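Local structure of glycinin A3B4 subunit (Glycine max, 2D5F) at residues N34-P38 and E39-A43; N154-Q158 and N159-F163; S452-I455 and K456-F459; Y471-G474 and Q475-R479. The protein serves as an 11S seed storage globulin of soybean, assembling into hexamers and probably laying up nitrogen and carbon for the germinating seedling. All blocks are in the same frame, centred on the assembly; numbering follows the deposited sequence.

The four contacts are local turns and helix starts, two in each cupin half of the chain. Interactions 1 and 2 adjoin in the N-terminal half: their centres are 15 Å apart and Ser35 OG packs 3.8 Å from Pro160 CD. Interactions 3 and 4 lie in the C-terminal half, at the first and third helices after strand 452-454; their centres are 17 Å apart, and Phe459 CE2 touches Tyr471 OH at 3.6 Å. Interactions 2 and 4 are far apart, with centres 53 Å from each other. None includes a residue of the carbonate pocket, though the Tyr454 side chain is about 10 Å from a magnesium ion. Interaction 2 meets one neighbouring subunit, while interactions 3 and 4 share another.

Interaction 1 (N34-P38 and E39-A43); sequences NSQHP and ELQCA
Leu40 and Gln41 fold back from the first turn of helix 38-43 onto residues 34-37, a type I turn that delivers His37 to the N-cap position. Leu40 directs its CD1 methyl at Asn34 O, 3.3 Å away, and the same methyl sits at the edge of the His37 imidazole, the two side chains running alongside each other. Gln41 lays its aliphatic part across the turn instead, with CG 3.3 Å from His37 O and close to Ser35 O as well. From the other flank Glu39, its chain bent at chi2 (91°), brings OE1 to 3.5 Å from His37 CB and under the Pro38 ring; its second oxygen, OE2, accepts from the backbone of Asn15. Helical bonding begins with Gln41 N to His37 O (3.0 Å) and Cys42 N to Pro38 O (3.0 Å).

Farther out, Leu40 rests on Leu421 and Val423 of strand 421-424, so this helix of the N-terminal cupin half packs on a strand of the C-terminal half. Cys42 ties the helix to Cys9 through a disulfide, and Ser35 OG bonds to Glu175. Two bonds set the shape of the turn itself. A weak one runs from His37 ND1 to Asn34 O, and an Asx turn is closed by Gln36 N, which meets Asn34 OD1 at 2.7 Å with an N-H...O angle of 156°.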
loop_
_atom_site.group_PDB
_atom_site.type_symbol
_atom_site.label_atom_id
_atom_site.label_comp_id
_atom_site.label_asym_id
_atom_site.label_seq_id
_atom_site.Cartn_x
_atom_site.Cartn_y
_atom_site.Cartn_z
ATOM N N ASN B 34 28.585 -16.502 -19.270
ATOM C CA ASN B 34 29.199 -16.786 -17.974
ATOM C C ASN B 34 28.807 -15.661 -17.007
ATOM O O ASN B 34 29.051 -14.485 -17.287
ATOM C CB ASN B 34 30.724 -16.835 -18.117
ATOM C CG ASN B 34 31.410 -17.350 -16.869
ATOM O OD1 ASN B 34 31.113 -16.914 -15.757
ATOM N ND2 ASN B 34 32.343 -18.280 -17.049
ATOM N N SER B 35 28.218 -16.012 -15.871
ATOM C CA SER B 35 27.792 -14.993 -14.914
ATOM C C SER B 35 28.960 -14.269 -14.235
ATOM O O SER B 35 28.755 -13.297 -13.512
ATOM C CB SER B 35 26.883 -15.615 -13.847
ATOM O OG SER B 35 27.582 -16.592 -13.099
ATOM N N GLN B 36 30.184 -14.725 -14.484
ATOM C CA GLN B 36 31.343 -14.109 -13.857
ATOM C C GLN B 36 32.015 -12.977 -14.628
ATOM O O GLN B 36 33.017 -12.431 -14.179
ATOM C CB GLN B 36 32.352 -15.191 -13.470
ATOM C CG GLN B 36 31.861 -16.022 -12.285
ATOM C CD GLN B 36 32.680 -17.271 -12.044
ATOM O OE1 GLN B 36 32.488 -17.969 -11.047
ATOM N NE2 GLN B 36 33.595 -17.570 -12.961
ATOM N N HIS B 37 31.472 -12.621 -15.788
ATOM C CA HIS B 37 32.013 -11.495 -16.540
ATOM C C HIS B 37 31.819 -10.294 -15.620
ATOM O O HIS B 37 30.744 -10.126 -15.036
ATOM C CB HIS B 37 31.218 -11.252 -17.829
ATOM C CG HIS B 37 31.605 -12.153 -18.958
ATOM N ND1 HIS B 37 30.785 -13.158 -19.425
ATOM C CD2 HIS B 37 32.736 -12.215 -19.697
ATOM C CE1 HIS B 37 31.398 -13.802 -20.402
ATOM N NE2 HIS B 37 32.583 -13.249 -20.587
ATOM N N PRO B 38 32.848 -9.449 -15.473
ATOM C CA PRO B 38 32.679 -8.290 -14.591
ATOM C C PRO B 38 31.464 -7.407 -14.885
ATOM O O PRO B 38 30.864 -6.854 -13.962
ATOM C CB PRO B 38 34.023 -7.541 -14.716
ATOM C CG PRO B 38 34.679 -8.134 -15.946
ATOM C CD PRO B 38 34.243 -9.568 -15.927
ATOM N N GLU B 39 31.092 -7.284 -16.155
ATOM C CA GLU B 39 29.941 -6.456 -16.523
ATOM C C GLU B 39 28.656 -7.028 -15.921
ATOM O O GLU B 39 27.829 -6.292 -15.362
ATOM C CB GLU B 39 29.804 -6.370 -18.052
ATOM C CG GLU B 39 31.043 -5.823 -18.754
ATOM C CD GLU B 39 32.038 -6.903 -19.173
ATOM O OE1 GLU B 39 32.176 -7.927 -18.470
ATOM O OE2 GLU B 39 32.701 -6.717 -20.213
ATOM N N LEU B 40 28.503 -8.346 -16.031
ATOM C CA LEU B 40 27.329 -9.027 -15.506
ATOM C C LEU B 40 27.314 -9.058 -13.978
ATOM O O LEU B 40 26.243 -9.034 -13.363
ATOM C CB LEU B 40 27.243 -10.447 -16.080
ATOM C CG LEU B 40 27.004 -10.505 -17.599
ATOM C CD1 LEU B 40 27.020 -11.963 -18.084
ATOM C CD2 LEU B 40 25.665 -9.846 -17.939
ATOM N N GLN B 41 28.493 -9.100 -13.363
ATOM C CA GLN B 41 28.561 -9.100 -11.909
ATOM C C GLN B 41 28.115 -7.735 -11.403
ATOM O O GLN B 41 27.470 -7.633 -10.364
ATOM C CB GLN B 41 29.981 -9.392 -11.422
ATOM C CG GLN B 41 30.456 -10.783 -11.765
ATOM C CD GLN B 41 31.695 -11.164 -11.004
ATOM O OE1 GLN B 41 32.730 -10.506 -11.115
ATOM N NE2 GLN B 41 31.602 -12.228 -10.216
ATOM N N CYS B 42 28.455 -6.688 -12.148
ATOM C CA CYS B 42 28.062 -5.340 -11.767
ATOM C C CYS B 42 26.536 -5.214 -11.865
ATOM O O CYS B 42 25.890 -4.624 -10.998
ATOM C CB CYS B 42 28.759 -4.307 -12.671
ATOM S SG CYS B 42 27.910 -2.697 -12.750
ATOM N N ALA B 43 25.965 -5.805 -12.909
ATOM C CA ALA B 43 24.523 -5.754 -13.140
ATOM C C ALA B 43 23.736 -6.694 -12.230
ATOM O O ALA B 43 22.539 -6.503 -12.021
ATOM C CB ALA B 43 24.226 -6.070 -14.596
#

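Interaction 2 (N154-Q158 and N159-F163); sequences NQLDQ and NPRVF
Arg161 reaches back over the loop to grip Asp157 end-on, one terminal nitrogen to each carboxylate oxygen. NH1 meets OD1 at 3.0 Å in a nearly straight bond (170°), on the syn side, while NH2 meets OD2 of Asp157 at 2.7 Å from well above the carboxylate plane. The two flat groups are therefore twisted against each other, their planes 39° apart. Asp157 can present both oxygens because its CG stands between the backbone N and the carbonyl carbon (chi1 51°), turned to the side where Arg161 arrives with an extended chain from CG to NE. OD2 takes a second bond from Asn159 N at 3.1 Å, on the opposite face of its plane from Arg161 NH2. Leu156 covers one face of the guanidinium with CB, 3.7 Å from NH2, and sets CD1 against the arginine CD. At the guanidinium edge, a water accepts from Arg161 NH2 at 2.9 Å and from Asn154 ND2 at 3.1 Å.

An asparagine in place of Asp157 would probably leave the buried guanidinium without its counter-charge and cost it one of its two gripping bonds.

Asp157 OD1 is also bonded to Cys9 N of a neighbouring subunit, so the ion pair lies at a subunit boundary. Upstream, Asn154 OD1 accepts from Leu156 N, closing an Asx turn. An Asx turn followed by an end-on, two-nitrogen salt bridge thus lies within the non-regular link between strands 141-147 and 163-164 of the N-terminal cupin.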
loop_
_atom_site.group_PDB
_atom_site.type_symbol
_atom_site.label_atom_id
_atom_site.label_comp_id
_atom_site.label_asym_id
_atom_site.label_seq_id
_atom_site.Cartn_x
_atom_site.Cartn_y
_atom_site.Cartn_z
ATOM N N ASN B 154 15.873 -13.711 -4.085
ATOM C CA ASN B 154 16.810 -14.833 -4.111
ATOM C C ASN B 154 17.591 -14.809 -2.806
ATOM O O ASN B 154 18.479 -13.981 -2.619
ATOM C CB ASN B 154 17.760 -14.713 -5.312
ATOM C CG ASN B 154 18.799 -15.828 -5.355
ATOM O OD1 ASN B 154 18.737 -16.792 -4.585
ATOM N ND2 ASN B 154 19.756 -15.700 -6.258
ATOM N N GLN B 155 17.247 -15.718 -1.903
ATOM C CA GLN B 155 17.892 -15.776 -0.600
ATOM C C GLN B 155 19.054 -16.755 -0.519
ATOM O O GLN B 155 19.576 -17.011 0.563
ATOM C CB GLN B 155 16.842 -16.098 0.471
ATOM C CG GLN B 155 15.662 -15.129 0.440
ATOM C CD GLN B 155 14.726 -15.249 1.635
ATOM O OE1 GLN B 155 13.872 -14.393 1.837
ATOM N NE2 GLN B 155 14.876 -16.305 2.421
ATOM N N LEU B 156 19.471 -17.291 -1.661
ATOM C CA LEU B 156 20.585 -18.238 -1.692
ATOM C C LEU B 156 21.895 -17.465 -1.862
ATOM O O LEU B 156 22.458 -16.962 -0.887
ATOM C CB LEU B 156 20.358 -19.246 -2.825
ATOM C CG LEU B 156 19.093 -20.094 -2.593
ATOM C CD1 LEU B 156 18.845 -21.033 -3.755
ATOM C CD2 LEU B 156 19.262 -20.891 -1.288
ATOM N N ASP B 157 22.400 -17.387 -3.087
ATOM C CA ASP B 157 23.598 -16.603 -3.366
ATOM C C ASP B 157 23.524 -16.168 -4.819
ATOM O O ASP B 157 22.566 -16.499 -5.507
ATOM C CB ASP B 157 24.892 -17.372 -3.065
ATOM C CG ASP B 157 24.936 -18.730 -3.709
ATOM O OD1 ASP B 157 25.278 -19.694 -2.991
ATOM O OD2 ASP B 157 24.643 -18.838 -4.914
ATOM N N GLN B 158 24.530 -15.438 -5.282
ATOM C CA GLN B 158 24.532 -14.903 -6.644
ATOM C C GLN B 158 24.548 -15.900 -7.796
ATOM O O GLN B 158 24.300 -15.523 -8.937
ATOM C CB GLN B 158 25.708 -13.938 -6.810
ATOM C CG GLN B 158 27.031 -14.622 -7.096
ATOM C CD GLN B 158 27.516 -14.342 -8.501
ATOM O OE1 GLN B 158 27.841 -13.201 -8.842
ATOM N NE2 GLN B 158 27.561 -15.380 -9.334
ATOM N N ASN B 159 24.833 -17.165 -7.515
ATOM C CA ASN B 159 24.890 -18.153 -8.585
ATOM C C ASN B 159 23.549 -18.478 -9.223
ATOM O O ASN B 159 22.522 -18.548 -8.548
ATOM C CB ASN B 159 25.488 -19.472 -8.091
ATOM C CG ASN B 159 26.930 -19.338 -7.647
ATOM O OD1 ASN B 159 27.216 -18.806 -6.575
ATOM N ND2 ASN B 159 27.848 -19.824 -8.472
ATOM N N PRO B 160 23.543 -18.663 -10.550
ATOM C CA PRO B 160 22.296 -19.005 -11.232
ATOM C C PRO B 160 22.056 -20.475 -10.886
ATOM O O PRO B 160 23.010 -21.238 -10.701
ATOM C CB PRO B 160 22.635 -18.781 -12.706
ATOM C CG PRO B 160 24.114 -19.019 -12.764
ATOM C CD PRO B 160 24.604 -18.334 -11.518
ATOM N N ARG B 161 20.795 -20.870 -10.762
ATOM C CA ARG B 161 20.469 -22.251 -10.417
ATOM C C ARG B 161 19.199 -22.666 -11.132
ATOM O O ARG B 161 18.256 -21.883 -11.214
ATOM C CB ARG B 161 20.207 -22.404 -8.912
ATOM C CG ARG B 161 21.380 -22.215 -7.970
ATOM C CD ARG B 161 20.900 -22.483 -6.549
ATOM N NE ARG B 161 21.984 -22.626 -5.580
ATOM C CZ ARG B 161 22.750 -21.628 -5.151
ATOM N NH1 ARG B 161 23.711 -21.865 -4.265
ATOM N NH2 ARG B 161 22.554 -20.394 -5.603
ATOM N N VAL B 162 19.169 -23.904 -11.620
ATOM C CA VAL B 162 17.990 -24.432 -12.293
ATOM C C VAL B 162 17.622 -25.778 -11.670
ATOM O O VAL B 162 18.399 -26.735 -11.723
ATOM C CB VAL B 162 18.226 -24.639 -13.808
ATOM C CG1 VAL B 162 16.913 -25.056 -14.485
ATOM C CG2 VAL B 162 18.749 -23.359 -14.435
ATOM N N PHE B 163 16.445 -25.840 -11.057
ATOM C CA PHE B 163 15.975 -27.069 -10.434
ATOM C C PHE B 163 15.046 -27.787 -11.408
ATOM O O PHE B 163 13.919 -27.345 -11.633
ATOM C CB PHE B 163 15.218 -26.766 -9.131
ATOM C CG PHE B 163 16.078 -26.188 -8.037
ATOM C CD1 PHE B 163 16.559 -24.881 -8.120
ATOM C CD2 PHE B 163 16.420 -26.958 -6.928
ATOM C CE1 PHE B 163 17.369 -24.351 -7.113
ATOM C CE2 PHE B 163 17.229 -26.438 -5.913
ATOM C CZ PHE B 163 17.705 -25.132 -6.004
HETATM O O HOH W 1 20.558 -18.694 -6.807
#

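Interaction 3 (S452-I455 and K456-F459); sequences SSYI and KDVF
Tyr454 and Asp457 form the tight centre of this contact, at the point where strand 452-454 passes directly into helix 455-461. Asp457 CB stands over the middle of the tyrosine ring, 3.5 Å from its centroid, a CH-pi contact in which the two side chains cross at about a right angle. The ring can lie under the first helical turn because Tyr454 CG is placed between the backbone N and the carbonyl carbon (chi1 59°). Lys456 CB closes in obliquely on the same ring, 3.7 Å from CD1 of Tyr454. The next residue after the tyrosine, Ile455, sets its CG2 methyl over a face of the ring of Phe459, one turn further along the helix, displaced toward the rim and 3.4 Å from CZ. Two backbone bonds hold this part in helical form, Val458 N to Tyr454 O and the straighter Phe459 N to Ile455 O at 3.0 Å.

On the Ser453 flank the two segments meet less closely and a bound water mediates, although the site is buried and Pro83 of a neighbouring subunit packs on Ser453. The water lies 2.8 Å from Ser453 OG, donates to Asp457 OD2 and accepts from Tyr454 N at 3.0 Å. Val458 CG2 comes to 3.5 Å of Ser453 OG, an apolar approach beside the water.

Outside the turn, Arg460 bonds to Tyr454 OH and forms a salt bridge with Asp457 OD1, and Asp457 OD2 accepts from Gly84 N of that subunit. The buried carboxylate thus has an arginine, a water and a backbone N-H as partners, a setting likely to keep it ionised and to tie the start of the helix to the neighbouring subunit.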
loop_
_atom_site.group_PDB
_atom_site.type_symbol
_atom_site.label_atom_id
_atom_site.label_comp_id
_atom_site.label_asym_id
_atom_site.label_seq_id
_atom_site.Cartn_x
_atom_site.Cartn_y
_atom_site.Cartn_z
ATOM N N SER B 452 14.093 6.652 -17.097
ATOM C CA SER B 452 15.270 7.214 -17.727
ATOM C C SER B 452 15.064 8.695 -17.998
ATOM O O SER B 452 13.961 9.229 -17.882
ATOM C CB SER B 452 15.559 6.494 -19.046
ATOM O OG SER B 452 14.564 6.811 -20.001
ATOM N N SER B 453 16.144 9.362 -18.359
ATOM C CA SER B 453 16.084 10.774 -18.670
ATOM C C SER B 453 17.007 11.001 -19.855
ATOM O O SER B 453 18.060 10.374 -19.940
ATOM C CB SER B 453 16.555 11.598 -17.469
ATOM O OG SER B 453 16.598 12.979 -17.788
ATOM N N TYR B 454 16.603 11.855 -20.791
ATOM C CA TYR B 454 17.470 12.152 -21.925
ATOM C C TYR B 454 17.936 13.606 -21.786
ATOM O O TYR B 454 17.178 14.479 -21.358
ATOM C CB TYR B 454 16.770 11.867 -23.262
ATOM C CG TYR B 454 15.484 12.612 -23.556
ATOM C CD1 TYR B 454 15.435 13.575 -24.573
ATOM C CD2 TYR B 454 14.301 12.303 -22.887
ATOM C CE1 TYR B 454 14.243 14.201 -24.920
ATOM C CE2 TYR B 454 13.098 12.927 -23.225
ATOM C CZ TYR B 454 13.076 13.872 -24.244
ATOM O OH TYR B 454 11.889 14.485 -24.588
ATOM N N ILE B 455 19.199 13.856 -22.110
ATOM C CA ILE B 455 19.760 15.184 -21.935
ATOM C C ILE B 455 19.052 16.332 -22.652
ATOM O O ILE B 455 19.006 17.439 -22.125
ATOM C CB ILE B 455 21.273 15.162 -22.244
ATOM C CG1 ILE B 455 21.951 14.227 -21.231
ATOM C CG2 ILE B 455 21.868 16.575 -22.155
ATOM C CD1 ILE B 455 23.446 14.034 -21.395
ATOM N N LYS B 456 18.488 16.093 -23.828
ATOM C CA LYS B 456 17.768 17.170 -24.516
ATOM C C LYS B 456 16.679 17.711 -23.579
ATOM O O LYS B 456 16.528 18.920 -23.409
ATOM C CB LYS B 456 17.108 16.663 -25.801
ATOM C CG LYS B 456 18.073 16.253 -26.895
ATOM C CD LYS B 456 17.330 15.709 -28.112
ATOM C CE LYS B 456 16.368 16.751 -28.684
ATOM N NZ LYS B 456 15.530 16.195 -29.784
ATOM N N ASP B 457 15.928 16.800 -22.971
ATOM C CA ASP B 457 14.857 17.171 -22.058
ATOM C C ASP B 457 15.407 17.879 -20.821
ATOM O O ASP B 457 14.741 18.731 -20.233
ATOM C CB ASP B 457 14.073 15.919 -21.652
ATOM C CG ASP B 457 12.945 16.221 -20.685
ATOM O OD1 ASP B 457 11.990 16.929 -21.070
ATOM O OD2 ASP B 457 13.019 15.751 -19.533
ATOM N N VAL B 458 16.625 17.522 -20.428
ATOM C CA VAL B 458 17.256 18.140 -19.266
ATOM C C VAL B 458 17.538 19.611 -19.560
ATOM O O VAL B 458 17.304 20.475 -18.715
ATOM C CB VAL B 458 18.583 17.431 -18.893
ATOM C CG1 VAL B 458 19.272 18.180 -17.768
ATOM C CG2 VAL B 458 18.303 15.995 -18.465
ATOM N N PHE B 459 18.039 19.898 -20.760
ATOM C CA PHE B 459 18.323 21.284 -21.139
ATOM C C PHE B 459 17.049 22.124 -21.014
ATOM O O PHE B 459 17.086 23.260 -20.542
ATOM C CB PHE B 459 18.829 21.362 -22.587
ATOM C CG PHE B 459 20.208 20.791 -22.791
ATOM C CD1 PHE B 459 20.560 20.229 -24.017
ATOM C CD2 PHE B 459 21.153 20.819 -21.774
ATOM C CE1 PHE B 459 21.834 19.699 -24.223
ATOM C CE2 PHE B 459 22.435 20.291 -21.970
ATOM C CZ PHE B 459 22.773 19.731 -23.196
HETATM O O HOH W 2 14.376 13.310 -19.451
#

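Interaction 4 (Y471-G474 and Q475-R479); sequences YNLG and QSQVR
The amide of Gln477 is the flat group that meets the turn: Leu473 CD2 lies over one face, 3.9 Å from CD, while Gly474 N comes in at the edge, in the carbonyl plane and on a lone pair of OE1. That edge bond is short and nearly straight (2.9 Å between Gly474 N and Gln477 OE1, 172° at the hydrogen). It is one half of a capping box, the half in which the third residue of helix 475-483 bonds back to the N-cap backbone; the N-cap here, Gly474, has no side chain to supply the other. Gln477 reaches it with CG anti to the carbonyl carbon (chi1 -71°) and the chain extended beyond CG, while the leucine crosses its side chain at about a right angle.

Beside this bond, Leu473 CB packs on Val478 CG2 at 3.8 Å. These two residues, just before the cap and one turn into the helix, make the apolar pair known as a hydrophobic staple. A leucine replacing Gln477 would probably leave Gly474 N without this acceptor and the start of the helix less firmly fixed to the preceding turn.

The link between helices 464-471 and 475-483 is short, and Val478 also packs against Leu467 and Ser468 of the earlier helix. Toward a neighbouring subunit, Gln477 NE2 makes a weak bond to Thr223 OG1 of that subunit, and Leu473 rests on its Lys226. The first helical turn closes with Val478 N bonded to Gly474 O at 2.9 Å.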
loop_
_atom_site.group_PDB
_atom_site.type_symbol
_atom_site.label_atom_id
_atom_site.label_comp_id
_atom_site.label_asym_id
_atom_site.label_seq_id
_atom_site.Cartn_x
_atom_site.Cartn_y
_atom_site.Cartn_z
ATOM N N TYR B 471 27.984 26.150 -19.702
ATOM C CA TYR B 471 28.724 25.813 -20.914
ATOM C C TYR B 471 29.348 27.004 -21.640
ATOM O O TYR B 471 29.902 26.847 -22.731
ATOM C CB TYR B 471 27.808 25.074 -21.896
ATOM C CG TYR B 471 27.128 23.847 -21.324
ATOM C CD1 TYR B 471 25.791 23.887 -20.921
ATOM C CD2 TYR B 471 27.819 22.643 -21.194
ATOM C CE1 TYR B 471 25.156 22.750 -20.401
ATOM C CE2 TYR B 471 27.198 21.504 -20.678
ATOM C CZ TYR B 471 25.866 21.563 -20.282
ATOM O OH TYR B 471 25.252 20.432 -19.773
ATOM N N ASN B 472 29.264 28.187 -21.042
ATOM C CA ASN B 472 29.815 29.381 -21.670
ATOM C C ASN B 472 29.180 29.507 -23.052
ATOM O O ASN B 472 29.872 29.539 -24.069
ATOM C CB ASN B 472 31.339 29.262 -21.810
ATOM C CG ASN B 472 32.039 29.051 -20.476
ATOM O OD1 ASN B 472 31.893 29.853 -19.549
ATOM N ND2 ASN B 472 32.810 27.967 -20.373
ATOM N N LEU B 473 27.853 29.555 -23.081
ATOM C CA LEU B 473 27.116 29.671 -24.330
ATOM C C LEU B 473 26.371 30.996 -24.400
ATOM O O LEU B 473 26.024 31.580 -23.373
ATOM C CB LEU B 473 26.104 28.530 -24.462
ATOM C CG LEU B 473 26.619 27.108 -24.690
ATOM C CD1 LEU B 473 25.446 26.131 -24.616
ATOM C CD2 LEU B 473 27.314 27.019 -26.046
ATOM N N GLY B 474 26.127 31.468 -25.617
ATOM C CA GLY B 474 25.400 32.709 -25.782
ATOM C C GLY B 474 23.908 32.467 -25.645
ATOM O O GLY B 474 23.435 31.342 -25.822
ATOM N N GLN B 475 23.168 33.520 -25.319
ATOM C CA GLN B 475 21.726 33.433 -25.164
ATOM C C GLN B 475 21.068 32.774 -26.378
ATOM O O GLN B 475 20.181 31.933 -26.227
ATOM C CB GLN B 475 21.153 34.839 -24.926
ATOM C CG GLN B 475 19.679 35.033 -25.276
ATOM C CD GLN B 475 18.803 33.862 -24.862
ATOM O OE1 GLN B 475 18.973 33.292 -23.779
ATOM N NE2 GLN B 475 17.851 33.502 -25.724
ATOM N N SER B 476 21.507 33.142 -27.579
ATOM C CA SER B 476 20.933 32.567 -28.793
ATOM C C SER B 476 21.277 31.085 -28.910
ATOM O O SER B 476 20.428 30.278 -29.281
ATOM C CB SER B 476 21.425 33.320 -30.037
ATOM O OG SER B 476 22.830 33.216 -30.188
ATOM N N GLN B 477 22.519 30.727 -28.598
ATOM C CA GLN B 477 22.939 29.329 -28.665
ATOM C C GLN B 477 22.086 28.485 -27.716
ATOM O O GLN B 477 21.603 27.420 -28.092
ATOM C CB GLN B 477 24.422 29.186 -28.290
ATOM C CG GLN B 477 25.399 29.743 -29.319
ATOM C CD GLN B 477 26.850 29.571 -28.896
ATOM O OE1 GLN B 477 27.285 30.137 -27.891
ATOM N NE2 GLN B 477 27.606 28.785 -29.659
ATOM N N VAL B 478 21.907 28.967 -26.488
ATOM C CA VAL B 478 21.105 28.257 -25.494
ATOM C C VAL B 478 19.679 28.089 -25.996
ATOM O O VAL B 478 19.094 27.005 -25.910
ATOM C CB VAL B 478 21.074 29.021 -24.145
ATOM C CG1 VAL B 478 20.038 28.399 -23.206
ATOM C CG2 VAL B 478 22.449 28.980 -23.498
ATOM N N ARG B 479 19.127 29.173 -26.528
ATOM C CA ARG B 479 17.773 29.165 -27.057
ATOM C C ARG B 479 17.580 28.089 -28.119
ATOM O O ARG B 479 16.559 27.402 -28.139
ATOM C CB ARG B 479 17.444 30.541 -27.639
ATOM C CG ARG B 479 16.327 30.549 -28.662
ATOM C CD ARG B 479 15.840 31.961 -28.881
ATOM N NE ARG B 479 15.111 32.428 -27.709
ATOM C CZ ARG B 479 13.855 32.092 -27.440
ATOM N NH1 ARG B 479 13.189 31.293 -28.266
ATOM N NH2 ARG B 479 13.273 32.535 -26.337
#